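Local structure of hypothetical protein (Pseudomonas aeruginosa, 2H9F) at residues S102-G106 and N107-G111. The protein is probably a PrpF-family methylaconitate isomerase, interconverting isomers of an unsaturated tricarboxylate. Numbering follows the deposited sequence.
Sequences SGNCG and NLSTG
C105 and L108 meet at an N-cap, where the loop leaving strand 99-100 turns into helix 106-118. The fold is probably that of the diaminopimelate epimerase-like family, in which each of two domains is a strand barrel around a central helix. The sulfur of C105 supplies the cap: its chi1 of -170° puts SG anti to the backbone N and turns it back over the first turn, where it accepts the N-H of L108 at 3.4 Å from SG to N. The bond is fairly straight, 163° at the hydrogen. From there the sulfur also lies against the side-chain stems that follow, with SG 4.0 Å from L108 CB and 4.1 Å from N107 CB. Diaminopimelate epimerases carry an active-site cysteine at the start of a helix, and C105 may hold a comparable place.

The carbonyl of C105 faces S109 and is gripped twice by that one residue. S109 N donates to C105 O at 3.0 Å, closing the first helical turn, while S109 OG donates to the same C105 O, also at 3.0 Å, from the opposite face of the carbonyl plane. The hydroxyl can do this because chi1 of -57° sets OG beside its own backbone N. The OH of Y87 is a further partner of this oxygen, tying the cap to strand 85-92.

G106 follows the N-cap, and G106 O comes within 3.2 Å of S109 CB. N107 CB lies 3.8 Å from G106 C, and its side chain turns from the helix start toward T19 and S20, between strands 7-17 and 20-26, where OD1 accepts from T19 N. The N107 carbonyl instead looks down the helix: T110 N and T110 OG1 approach its oxygen from the same face, OG1 lying 2.9 Å from N107 O.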
loop_
_atom_site.group_PDB
_atom_site.type_symbol
_atom_site.label_atom_id
_atom_site.label_comp_id
_atom_site.label_asym_id
_atom_site.label_seq_id
_atom_site.Cartn_x
_atom_site.Cartn_y
_atom_site.Cartn_z
ATOM N N SER A 102 -11.044 -8.279 -18.037
ATOM C CA SER A 102 -12.470 -8.441 -18.343
ATOM C C SER A 102 -13.360 -7.332 -17.761
ATOM O O SER A 102 -14.533 -7.244 -18.118
ATOM C CB SER A 102 -12.945 -9.775 -17.801
ATOM O OG SER A 102 -13.010 -9.697 -16.390
ATOM N N GLY A 103 -12.832 -6.511 -16.864
ATOM C CA GLY A 103 -13.690 -5.544 -16.167
ATOM C C GLY A 103 -13.466 -4.131 -16.655
ATOM O O GLY A 103 -12.615 -3.895 -17.532
ATOM N N ASN A 104 -14.229 -3.193 -16.080
ATOM C CA ASN A 104 -13.824 -1.774 -16.042
ATOM C C ASN A 104 -13.707 -1.264 -14.599
ATOM O O ASN A 104 -14.370 -1.736 -13.651
ATOM C CB ASN A 104 -14.754 -0.804 -16.855
ATOM C CG ASN A 104 -14.212 0.695 -16.878
ATOM O OD1 ASN A 104 -12.987 0.919 -17.003
ATOM N ND2 ASN A 104 -15.124 1.695 -16.718
ATOM N N CYS A 105 -12.840 -0.264 -14.494
ATOM C CA CYS A 105 -12.696 0.562 -13.331
ATOM C C CYS A 105 -13.215 1.964 -13.663
ATOM O O CYS A 105 -12.580 2.736 -14.388
ATOM C CB CYS A 105 -11.217 0.613 -12.921
ATOM S SG CYS A 105 -11.076 1.367 -11.370
ATOM N N GLY A 106 -14.384 2.275 -13.138
ATOM C CA GLY A 106 -14.973 3.579 -13.325
ATOM C C GLY A 106 -14.154 4.660 -12.654
ATOM O O GLY A 106 -14.168 5.823 -13.092
ATOM N N ASN A 107 -13.434 4.293 -11.581
ATOM C CA ASN A 107 -12.571 5.281 -10.880
ATOM C C ASN A 107 -11.387 5.652 -11.756
ATOM O O ASN A 107 -11.149 6.870 -11.951
ATOM C CB ASN A 107 -12.178 4.828 -9.466
ATOM C CG ASN A 107 -13.297 5.079 -8.481
ATOM O OD1 ASN A 107 -13.442 6.188 -7.947
ATOM N ND2 ASN A 107 -14.152 4.091 -8.301
ATOM N N LEU A 108 -10.724 4.629 -12.353
ATOM C CA LEU A 108 -9.601 4.911 -13.247
ATOM C C LEU A 108 -10.013 5.544 -14.579
ATOM O O LEU A 108 -9.184 6.192 -15.206
ATOM C CB LEU A 108 -8.653 3.710 -13.437
ATOM C CG LEU A 108 -7.698 3.398 -12.269
ATOM C CD1 LEU A 108 -6.611 2.468 -12.747
ATOM C CD2 LEU A 108 -7.070 4.618 -11.519
ATOM N N SER A 109 -11.280 5.429 -14.983
ATOM C CA SER A 109 -11.817 6.237 -16.123
ATOM C C SER A 109 -11.518 7.715 -16.001
ATOM O O SER A 109 -11.182 8.375 -16.977
ATOM C CB SER A 109 -13.338 6.075 -16.214
ATOM O OG SER A 109 -13.641 4.704 -16.360
ATOM N N THR A 110 -11.661 8.235 -14.787
ATOM C CA THR A 110 -11.361 9.622 -14.543
ATOM C C THR A 110 -9.910 9.873 -14.964
ATOM O O THR A 110 -9.654 10.821 -15.673
ATOM C CB THR A 110 -11.572 9.990 -13.072
ATOM O OG1 THR A 110 -12.681 9.247 -12.526
ATOM C CG2 THR A 110 -11.834 11.463 -12.940
ATOM N N GLY A 111 -8.989 8.971 -14.571
ATOM C CA GLY A 111 -7.592 9.084 -14.930
ATOM C C GLY A 111 -7.364 8.915 -16.424
ATOM O O GLY A 111 -6.522 9.597 -17.003
#